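Local coordinates for protein tryptophanyl-tRNA synthetase (Cryptosporidium parvum Iowa II, PDB 3HV0) that probably catalyses the ATP-dependent attachment of L-tryptophan to its cognate tRNA, as a class I aminoacyl-tRNA synthetase, at residues 85-93 with 273-281; 314-324 with 347-358. All blocks are in the same frame, centred on the assembly; numbering follows the deposited sequence.

Contact 1 of 2, residues 85-93 with 273-281; sequences SESLHVGHL and NSSIFVNDN
The rings of His89 and Phe277 lie side by side and point the same way, an oblique pair with centroids 4.8 Å apart and planes inclined at 48°. In both residues chi1 (-61° in Phe277) sets CG anti to the carbonyl carbon, and this lays the rings alongside each other. Ser275 OG sits over one face of the imidazole, near its rim. It gets there because chi1 sets the hydroxyl between the backbone N and the carbonyl carbon of Ser275. On the phenyl ring, Ser87 O and Ser85 OG both come in at the edge, close to the ring plane. That pair is itself fixed, since Ser85 OG donates to Ser87 O at 2.6 Å.

Behind the rings the two loops meet in a single beta bridge centred on His89 and Phe277, which holds their CA atoms close together. Val278 N donates to Leu88 O (3.1 Å, N-H...O 164°), and Val90 N donates to Ile276 O at 2.9 Å. The Leu93 and Val278 side chains cross, CD1 of the first touching CG1 of the second at 3.5 Å. Ser87 OG turns to the other branch, CG2 of Val278, and makes a weak bond to Asn279 OD1. Phe277 N donates to Asp280 OD2, its N-H arriving from above the carboxylate plane and bracing the type I turn 277-280.

His-Val-Gly-His at 89-92 is the HIGH signature of class I synthetases, and the side chain of His89 is about 9 Å from the bound tryptophan. The signature leads from strand 76-81 into helix 93-106. Helix 128-143 borders the Ser87 and Leu88 end, helix 344-367 covers Val90 and Ile276, and Lys288 of helix 282-292 forms a salt bridge with Asp280.

Contact 2 of 2, residues 314-324 with 347-358; sequences DVSWQYLRFLM and IKSILVQELVKL
Helix 315-323 crosses helix 347-358 at 37° with their N-to-C directions nearer parallel than antiparallel, the axes 9.3 Å apart at closest, and Leu320 faces Leu351 near the middle. Leu320 is a knob in a hole made by Ile347, Ile350, Leu351 and Glu354. Its two methyls split the work: CD2 presses on the backbone of Leu351 (3.6 Å to CA), whereas CD1 reaches Ile347 CG1 at 3.9 Å.

Leu351 is in turn a knob among Ser316, Tyr319, Leu320 and Leu323. With CG anti to the backbone N (chi1 170°), the side chain is aimed at helix 315-323, and its two branches part there, CD1 against Tyr319 CB at 3.5 Å and CD2 against Ser316 CA. One turn on, Leu323 fits among Leu351, Glu354, Leu355 and Leu358, and its CD2 meets Leu355 CD2 at 3.4 Å with the two side chains at about a right angle. Met324 lays CG across the carboxylate end of Glu354, again nearly perpendicular.

The N-terminal end is polar. Asp314 caps helix 315-323, its OD2 accepting from Trp317 N at 2.7 Å. The Asp314 and Ile347 side chains pass in opposite directions, OD2 lying by CD1. No direct hydrogen bond joins the helices; instead one water donates to Asp314 OD1 and accepts from Ser316 OG and Lys348 NZ. Lys348 bends at chi3 and chi4 to bring NZ there, 5.9 Å from Asp314 OD1; the charges do not touch, but may still attract across the water between them. Asp314 OD1 also accepts from Tyr337 OH and Gly296 N.

Helix 327-339 covers Trp317, Met324 and Ile347, and Ile289 of helix 282-292 lies against Ser316 and Leu355. Reciprocal knobs-into-holes packing of this kind suits a helical bundle, consistent with the C-terminal helical domain of tryptophanyl-tRNA synthetases.

The two contacts come in series along the chain: contact 1 closes at residue 281 before contact 2 opens at 314, with helix 282-292 in between. Their centres are 15 Å apart and they touch directly, Val90 CG1 lying 3.6 Å from Leu358 CD2 and Ile276 CG1 packing on Leu355 CD1. Helix 344-367 is therefore shared, meeting helix 315-323 and the paired loops alike. Contact 1 belongs to the nucleotide-binding Rossmann-type core around its parallel strands, contact 2 to the helical part that follows. Because Val90 of the HIGH signature and Ile276 both pack on helix 344-367, the catalytic core and the helical part share an apolar interface there.

Contact 1 of 2, residues 85-93 with 273-281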
loop_
_atom_site.group_PDB
_atom_site.type_symbol
_atom_site.label_atom_id
_atom_site.label_comp_id
_atom_site.label_asym_id
_atom_site.label_seq_id
_atom_site.Cartn_x
_atom_site.Cartn_y
_atom_site.Cartn_z
ATOM N N SER A 85 17.669 -7.968 -10.497
ATOM C CA SER A 85 18.350 -8.734 -11.548
ATOM C C SER A 85 17.674 -10.083 -11.646
ATOM O O SER A 85 17.072 -10.555 -10.684
ATOM C CB SER A 85 19.837 -8.921 -11.216
ATOM O OG SER A 85 20.022 -9.825 -10.132
ATOM N N GLU A 86 17.788 -10.703 -12.812
ATOM C CA GLU A 86 17.117 -11.969 -13.077
ATOM C C GLU A 86 17.711 -13.115 -12.265
ATOM O O GLU A 86 16.987 -14.053 -11.911
ATOM C CB GLU A 86 17.142 -12.312 -14.561
ATOM C CG GLU A 86 16.008 -13.249 -14.950
ATOM C CD GLU A 86 15.999 -13.605 -16.419
ATOM O OE1 GLU A 86 15.549 -12.759 -17.230
ATOM O OE2 GLU A 86 16.418 -14.746 -16.745
ATOM N N SER A 87 19.009 -13.032 -11.960
ATOM C CA SER A 87 19.669 -14.036 -11.132
ATOM C C SER A 87 20.276 -13.444 -9.856
ATOM O O SER A 87 20.664 -12.286 -9.798
ATOM C CB SER A 87 20.746 -14.748 -11.939
ATOM O OG SER A 87 21.225 -15.865 -11.212
ATOM N N LEU A 88 20.338 -14.255 -8.815
ATOM C CA LEU A 88 20.946 -13.842 -7.553
ATOM C C LEU A 88 22.466 -13.854 -7.682
ATOM O O LEU A 88 23.020 -14.743 -8.336
ATOM C CB LEU A 88 20.507 -14.767 -6.416
ATOM C CG LEU A 88 19.246 -14.306 -5.647
ATOM C CD1 LEU A 88 18.063 -13.980 -6.574
ATOM C CD2 LEU A 88 18.850 -15.339 -4.598
ATOM N N HIS A 89 23.134 -12.863 -7.074
ATOM C CA HIS A 89 24.604 -12.910 -6.933
ATOM C C HIS A 89 24.912 -14.009 -5.926
ATOM O O HIS A 89 24.040 -14.428 -5.155
ATOM C CB HIS A 89 25.208 -11.597 -6.417
ATOM C CG HIS A 89 24.813 -10.380 -7.201
ATOM N ND1 HIS A 89 24.325 -9.237 -6.604
ATOM C CD2 HIS A 89 24.851 -10.119 -8.529
ATOM C CE1 HIS A 89 24.073 -8.324 -7.531
ATOM N NE2 HIS A 89 24.383 -8.835 -8.709
ATOM N N VAL A 90 26.149 -14.476 -5.915
ATOM C CA VAL A 90 26.555 -15.459 -4.925
ATOM C C VAL A 90 26.566 -14.824 -3.530
ATOM O O VAL A 90 26.376 -15.521 -2.520
ATOM C CB VAL A 90 27.922 -16.082 -5.279
ATOM C CG1 VAL A 90 28.306 -17.167 -4.293
ATOM C CG2 VAL A 90 27.872 -16.675 -6.679
ATOM N N GLY A 91 26.752 -13.498 -3.488
ATOM C CA GLY A 91 26.754 -12.756 -2.229
ATOM C C GLY A 91 25.399 -12.851 -1.566
ATOM O O GLY A 91 25.293 -12.975 -0.349
ATOM N N HIS A 92 24.357 -12.815 -2.396
ATOM C CA HIS A 92 22.973 -12.915 -1.934
ATOM C C HIS A 92 22.607 -14.267 -1.398
ATOM O O HIS A 92 21.578 -14.396 -0.782
ATOM C CB HIS A 92 22.003 -12.560 -3.057
ATOM C CG HIS A 92 21.981 -11.104 -3.394
ATOM N ND1 HIS A 92 22.236 -10.622 -4.663
ATOM C CD2 HIS A 92 21.738 -10.021 -2.620
ATOM C CE1 HIS A 92 22.144 -9.301 -4.654
ATOM N NE2 HIS A 92 21.853 -8.912 -3.425
ATOM N N LEU A 93 23.427 -15.277 -1.640
ATOM C CA LEU A 93 23.181 -16.598 -1.065
ATOM C C LEU A 93 23.637 -16.704 0.386
ATOM O O LEU A 93 23.340 -17.688 1.058
ATOM C CB LEU A 93 23.901 -17.673 -1.880
ATOM C CG LEU A 93 23.316 -18.076 -3.232
ATOM C CD1 LEU A 93 24.265 -19.105 -3.846
ATOM C CD2 LEU A 93 21.908 -18.654 -3.089
ATOM N N ASN A 273 28.329 -3.547 -14.396
ATOM C CA ASN A 273 28.302 -3.840 -12.963
ATOM C C ASN A 273 28.231 -5.355 -12.678
ATOM O O ASN A 273 27.360 -5.831 -11.944
ATOM C CB ASN A 273 27.150 -3.078 -12.289
ATOM C CG ASN A 273 25.850 -3.164 -13.071
ATOM O OD1 ASN A 273 24.981 -3.977 -12.759
ATOM N ND2 ASN A 273 25.716 -2.328 -14.099
ATOM N N SER A 274 29.184 -6.090 -13.250
ATOM C CA SER A 274 29.181 -7.553 -13.225
ATOM C C SER A 274 29.893 -8.148 -12.008
ATOM O O SER A 274 31.102 -7.968 -11.826
ATOM C CB SER A 274 29.840 -8.098 -14.491
ATOM O OG SER A 274 29.132 -7.703 -15.648
ATOM N N SER A 275 29.120 -8.852 -11.184
ATOM C CA SER A 275 29.662 -9.740 -10.155
ATOM C C SER A 275 29.150 -11.164 -10.402
ATOM O O SER A 275 28.379 -11.409 -11.339
ATOM C CB SER A 275 29.241 -9.263 -8.770
ATOM O OG SER A 275 27.825 -9.260 -8.664
ATOM N N ILE A 276 29.563 -12.090 -9.545
ATOM C CA ILE A 276 29.355 -13.528 -9.771
ATOM C C ILE A 276 27.874 -13.958 -9.562
ATOM O O ILE A 276 27.347 -13.897 -8.441
ATOM C CB ILE A 276 30.302 -14.341 -8.833
ATOM C CG1 ILE A 276 31.112 -15.364 -9.586
ATOM C CG2 ILE A 276 29.541 -15.086 -7.802
ATOM C CD1 ILE A 276 32.078 -14.731 -10.579
ATOM N N PHE A 277 27.194 -14.364 -10.633
ATOM C CA PHE A 277 25.818 -14.850 -10.505
ATOM C C PHE A 277 25.768 -16.375 -10.370
ATOM O O PHE A 277 26.644 -17.083 -10.858
ATOM C CB PHE A 277 24.965 -14.407 -11.689
ATOM C CG PHE A 277 24.847 -12.916 -11.840
ATOM C CD1 PHE A 277 23.818 -12.215 -11.218
ATOM C CD2 PHE A 277 25.739 -12.215 -12.635
ATOM C CE1 PHE A 277 23.691 -10.830 -11.383
ATOM C CE2 PHE A 277 25.623 -10.834 -12.799
ATOM C CZ PHE A 277 24.603 -10.142 -12.167
ATOM N N VAL A 278 24.726 -16.886 -9.716
ATOM C CA VAL A 278 24.596 -18.342 -9.534
ATOM C C VAL A 278 24.375 -19.106 -10.835
ATOM O O VAL A 278 24.585 -20.314 -10.861
ATOM C CB VAL A 278 23.464 -18.721 -8.549
ATOM C CG1 VAL A 278 23.758 -18.178 -7.161
ATOM C CG2 VAL A 278 22.134 -18.231 -9.058
ATOM N N ASN A 279 23.946 -18.419 -11.897
ATOM C CA ASN A 279 23.801 -19.043 -13.220
ATOM C C ASN A 279 24.969 -18.766 -14.179
ATOM O O ASN A 279 24.843 -18.978 -15.386
ATOM C CB ASN A 279 22.489 -18.618 -13.871
ATOM C CG ASN A 279 22.482 -17.164 -14.296
ATOM O OD1 ASN A 279 23.206 -16.335 -13.749
ATOM N ND2 ASN A 279 21.648 -16.846 -15.271
ATOM N N ASP A 280 26.098 -18.296 -13.648
ATOM C CA ASP A 280 27.302 -18.096 -14.459
ATOM C C ASP A 280 27.976 -19.431 -14.759
ATOM O O ASP A 280 28.083 -20.300 -13.886
ATOM C CB ASP A 280 28.314 -17.169 -13.758
ATOM C CG ASP A 280 28.107 -15.697 -14.083
ATOM O OD1 ASP A 280 27.387 -15.371 -15.045
ATOM O OD2 ASP A 280 28.701 -14.857 -13.377
ATOM N N ASN A 281 28.432 -19.582 -16.001
ATOM C CA ASN A 281 29.224 -20.745 -16.391
ATOM C C ASN A 281 30.668 -20.586 -15.916
ATOM O O ASN A 281 31.058 -19.513 -15.473
ATOM C CB ASN A 281 29.142 -20.996 -17.913
ATOM C CG ASN A 281 29.684 -19.840 -18.741
ATOM O OD1 ASN A 281 30.550 -19.086 -18.297
ATOM N ND2 ASN A 281 29.188 -19.710 -19.966
#

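Contact 2 of 2, residues 314-324 with 347-358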
loop_
_atom_site.group_PDB
_atom_site.type_symbol
_atom_site.label_atom_id
_atom_site.label_comp_id
_atom_site.label_asym_id
_atom_site.label_seq_id
_atom_site.Cartn_x
_atom_site.Cartn_y
_atom_site.Cartn_z
ATOM N N ASP A 314 42.488 -8.493 0.023
ATOM C CA ASP A 314 42.334 -9.503 -1.033
ATOM C C ASP A 314 40.906 -10.070 -1.089
ATOM O O ASP A 314 40.451 -10.760 -0.169
ATOM C CB ASP A 314 43.353 -10.634 -0.883
ATOM C CG ASP A 314 43.377 -11.554 -2.099
ATOM O OD1 ASP A 314 44.155 -11.303 -3.052
ATOM O OD2 ASP A 314 42.599 -12.527 -2.114
ATOM N N VAL A 315 40.218 -9.772 -2.189
ATOM C CA VAL A 315 38.817 -10.124 -2.367
ATOM C C VAL A 315 38.649 -11.625 -2.507
ATOM O O VAL A 315 37.648 -12.188 -2.080
ATOM C CB VAL A 315 38.208 -9.425 -3.612
ATOM C CG1 VAL A 315 36.758 -9.901 -3.861
ATOM C CG2 VAL A 315 38.270 -7.889 -3.460
ATOM N N SER A 316 39.630 -12.279 -3.115
ATOM C CA SER A 316 39.579 -13.728 -3.285
ATOM C C SER A 316 39.702 -14.458 -1.940
ATOM O O SER A 316 38.994 -15.425 -1.698
ATOM C CB SER A 316 40.645 -14.204 -4.280
ATOM O OG SER A 316 40.394 -13.694 -5.587
ATOM N N TRP A 317 40.579 -13.986 -1.060
ATOM C CA TRP A 317 40.712 -14.597 0.273
ATOM C C TRP A 317 39.413 -14.502 1.080
ATOM O O TRP A 317 38.946 -15.486 1.665
ATOM C CB TRP A 317 41.855 -13.949 1.046
ATOM C CG TRP A 317 41.854 -14.286 2.506
ATOM C CD1 TRP A 317 41.601 -13.430 3.535
ATOM C CD2 TRP A 317 42.087 -15.572 3.101
ATOM N NE1 TRP A 317 41.669 -14.094 4.736
ATOM C CE2 TRP A 317 41.964 -15.412 4.499
ATOM C CE3 TRP A 317 42.389 -16.839 2.593
ATOM C CZ2 TRP A 317 42.136 -16.474 5.396
ATOM C CZ3 TRP A 317 42.556 -17.890 3.485
ATOM C CH2 TRP A 317 42.429 -17.700 4.868
ATOM N N GLN A 318 38.840 -13.303 1.095
ATOM C CA GLN A 318 37.580 -13.039 1.778
ATOM C C GLN A 318 36.407 -13.862 1.214
ATOM O O GLN A 318 35.496 -14.200 1.949
ATOM C CB GLN A 318 37.245 -11.542 1.723
ATOM N N TYR A 319 36.434 -14.190 -0.079
ATOM C CA TYR A 319 35.413 -15.075 -0.668
ATOM C C TYR A 319 35.526 -16.516 -0.173
ATOM O O TYR A 319 34.522 -17.154 0.125
ATOM C CB TYR A 319 35.515 -15.097 -2.190
ATOM C CG TYR A 319 34.589 -14.151 -2.893
ATOM C CD1 TYR A 319 34.754 -12.783 -2.781
ATOM C CD2 TYR A 319 33.555 -14.626 -3.681
ATOM C CE1 TYR A 319 33.917 -11.909 -3.428
ATOM C CE2 TYR A 319 32.711 -13.764 -4.340
ATOM C CZ TYR A 319 32.899 -12.400 -4.215
ATOM O OH TYR A 319 32.054 -11.526 -4.873
ATOM N N LEU A 320 36.751 -17.026 -0.120
ATOM C CA LEU A 320 37.019 -18.375 0.376
ATOM C C LEU A 320 36.630 -18.586 1.832
ATOM O O LEU A 320 36.355 -19.712 2.241
ATOM C CB LEU A 320 38.502 -18.702 0.230
ATOM C CG LEU A 320 39.020 -18.840 -1.197
ATOM C CD1 LEU A 320 40.517 -18.930 -1.151
ATOM C CD2 LEU A 320 38.407 -20.056 -1.893
ATOM N N ARG A 321 36.639 -17.508 2.619
ATOM C CA ARG A 321 36.219 -17.580 4.022
ATOM C C ARG A 321 34.735 -17.944 4.156
ATOM O O ARG A 321 34.358 -18.674 5.072
ATOM C CB ARG A 321 36.525 -16.263 4.739
ATOM C CG ARG A 321 38.019 -16.002 4.870
ATOM C CD ARG A 321 38.346 -14.742 5.635
ATOM N NE ARG A 321 38.215 -14.944 7.075
ATOM C CZ ARG A 321 37.160 -14.591 7.808
ATOM N NH1 ARG A 321 36.107 -13.998 7.253
ATOM N NH2 ARG A 321 37.162 -14.832 9.116
ATOM N N PHE A 322 33.920 -17.452 3.222
ATOM C CA PHE A 322 32.488 -17.735 3.178
ATOM C C PHE A 322 32.246 -19.144 2.658
ATOM O O PHE A 322 31.360 -19.845 3.143
ATOM C CB PHE A 322 31.747 -16.753 2.251
ATOM C CG PHE A 322 31.677 -15.344 2.775
ATOM C CD1 PHE A 322 32.820 -14.570 2.892
ATOM C CD2 PHE A 322 30.469 -14.777 3.118
ATOM C CE1 PHE A 322 32.771 -13.268 3.364
ATOM C CE2 PHE A 322 30.409 -13.462 3.590
ATOM C CZ PHE A 322 31.569 -12.711 3.712
ATOM N N LEU A 323 33.034 -19.549 1.662
ATOM C CA LEU A 323 32.780 -20.785 0.914
ATOM C C LEU A 323 33.407 -22.042 1.534
ATOM O O LEU A 323 32.753 -23.080 1.627
ATOM C CB LEU A 323 33.253 -20.633 -0.540
ATOM C CG LEU A 323 32.252 -20.014 -1.523
ATOM C CD1 LEU A 323 31.683 -18.706 -1.022
ATOM C CD2 LEU A 323 32.924 -19.801 -2.867
ATOM N N MET A 324 34.667 -21.958 1.956
ATOM C CA MET A 324 35.417 -23.172 2.294
ATOM C C MET A 324 34.980 -23.824 3.600
ATOM O O MET A 324 35.286 -23.333 4.680
ATOM C CB MET A 324 36.929 -22.921 2.306
ATOM C CG MET A 324 37.582 -23.075 0.936
ATOM S SD MET A 324 39.255 -23.683 1.043
ATOM C CE MET A 324 39.913 -22.587 2.290
ATOM N N ILE A 347 45.628 -18.519 -5.609
ATOM C CA ILE A 347 44.506 -18.266 -4.704
ATOM C C ILE A 347 43.243 -17.953 -5.493
ATOM O O ILE A 347 42.141 -18.289 -5.053
ATOM C CB ILE A 347 44.783 -17.120 -3.680
ATOM C CG1 ILE A 347 43.696 -17.089 -2.595
ATOM C CG2 ILE A 347 44.841 -15.771 -4.366
ATOM C CD1 ILE A 347 44.021 -16.191 -1.408
ATOM N N LYS A 348 43.402 -17.311 -6.648
ATOM C CA LYS A 348 42.253 -16.965 -7.481
ATOM C C LYS A 348 41.690 -18.185 -8.194
ATOM O O LYS A 348 40.492 -18.234 -8.486
ATOM C CB LYS A 348 42.625 -15.894 -8.495
ATOM C CG LYS A 348 42.979 -14.574 -7.854
ATOM C CD LYS A 348 43.487 -13.583 -8.874
ATOM C CE LYS A 348 42.358 -12.749 -9.449
ATOM N NZ LYS A 348 41.917 -11.688 -8.487
ATOM N N SER A 349 42.553 -19.164 -8.464
ATOM C CA SER A 349 42.125 -20.406 -9.110
ATOM C C SER A 349 41.379 -21.298 -8.119
ATOM O O SER A 349 40.329 -21.846 -8.447
ATOM C CB SER A 349 43.311 -21.148 -9.726
ATOM O OG SER A 349 42.951 -22.472 -10.078
ATOM N N ILE A 350 41.910 -21.425 -6.908
ATOM C CA ILE A 350 41.246 -22.210 -5.861
ATOM C C ILE A 350 39.802 -21.731 -5.633
ATOM O O ILE A 350 38.877 -22.537 -5.525
ATOM C CB ILE A 350 42.024 -22.152 -4.526
ATOM C CG1 ILE A 350 43.391 -22.825 -4.674
ATOM C CG2 ILE A 350 41.235 -22.838 -3.431
ATOM C CD1 ILE A 350 44.336 -22.592 -3.511
ATOM N N LEU A 351 39.632 -20.412 -5.563
ATOM C CA LEU A 351 38.310 -19.771 -5.436
ATOM C C LEU A 351 37.388 -20.053 -6.622
ATOM O O LEU A 351 36.204 -20.332 -6.435
ATOM C CB LEU A 351 38.476 -18.259 -5.286
ATOM C CG LEU A 351 37.216 -17.411 -5.374
ATOM C CD1 LEU A 351 36.209 -17.828 -4.314
ATOM C CD2 LEU A 351 37.576 -15.961 -5.232
ATOM N N VAL A 352 37.931 -19.954 -7.835
ATOM C CA VAL A 352 37.186 -20.260 -9.065
ATOM C C VAL A 352 36.581 -21.662 -9.020
ATOM O O VAL A 352 35.392 -21.832 -9.316
ATOM C CB VAL A 352 38.080 -20.127 -10.344
ATOM C CG1 VAL A 352 37.408 -20.773 -11.572
ATOM C CG2 VAL A 352 38.412 -18.654 -10.623
ATOM N N GLN A 353 37.383 -22.654 -8.629
ATOM C CA GLN A 353 36.896 -24.026 -8.603
ATOM C C GLN A 353 35.910 -24.269 -7.471
ATOM O O GLN A 353 34.993 -25.075 -7.624
ATOM C CB GLN A 353 38.047 -25.041 -8.590
ATOM C CG GLN A 353 38.491 -25.586 -7.237
ATOM C CD GLN A 353 39.289 -26.878 -7.388
ATOM O OE1 GLN A 353 38.947 -27.902 -6.794
ATOM N NE2 GLN A 353 40.341 -26.842 -8.218
ATOM N N GLU A 354 36.087 -23.568 -6.350
ATOM C CA GLU A 354 35.081 -23.558 -5.271
ATOM C C GLU A 354 33.764 -22.932 -5.728
ATOM O O GLU A 354 32.688 -23.484 -5.486
ATOM C CB GLU A 354 35.601 -22.809 -4.043
ATOM C CG GLU A 354 36.602 -23.600 -3.207
ATOM C CD GLU A 354 35.977 -24.753 -2.417
ATOM O OE1 GLU A 354 34.867 -24.598 -1.873
ATOM O OE2 GLU A 354 36.613 -25.818 -2.316
ATOM N N LEU A 355 33.862 -21.778 -6.384
ATOM C CA LEU A 355 32.692 -21.089 -6.920
ATOM C C LEU A 355 31.891 -21.929 -7.919
ATOM O O LEU A 355 30.660 -21.859 -7.925
ATOM C CB LEU A 355 33.079 -19.757 -7.576
ATOM C CG LEU A 355 33.204 -18.553 -6.646
ATOM C CD1 LEU A 355 33.522 -17.301 -7.438
ATOM C CD2 LEU A 355 31.914 -18.366 -5.837
ATOM N N VAL A 356 32.572 -22.711 -8.761
ATOM C CA VAL A 356 31.870 -23.476 -9.797
ATOM C C VAL A 356 31.273 -24.767 -9.235
ATOM O O VAL A 356 30.225 -25.218 -9.697
ATOM C CB VAL A 356 32.744 -23.784 -11.015
ATOM C CG1 VAL A 356 33.459 -22.521 -11.474
ATOM C CG2 VAL A 356 33.704 -24.898 -10.707
ATOM N N LYS A 357 31.943 -25.354 -8.244
ATOM C CA LYS A 357 31.350 -26.439 -7.462
ATOM C C LYS A 357 30.055 -25.944 -6.829
ATOM O O LYS A 357 29.022 -26.599 -6.945
ATOM C CB LYS A 357 32.307 -26.926 -6.373
ATOM N N LEU A 358 30.113 -24.780 -6.179
ATOM C CA LEU A 358 28.923 -24.164 -5.577
ATOM C C LEU A 358 27.849 -23.870 -6.621
ATOM O O LEU A 358 26.681 -24.210 -6.445
ATOM C CB LEU A 358 29.293 -22.855 -4.876
ATOM C CG LEU A 358 28.182 -22.132 -4.112
ATOM C CD1 LEU A 358 27.857 -22.879 -2.826
ATOM C CD2 LEU A 358 28.579 -20.704 -3.796
HETATM O O HOH W 1 42.282 -11.335 -5.384
#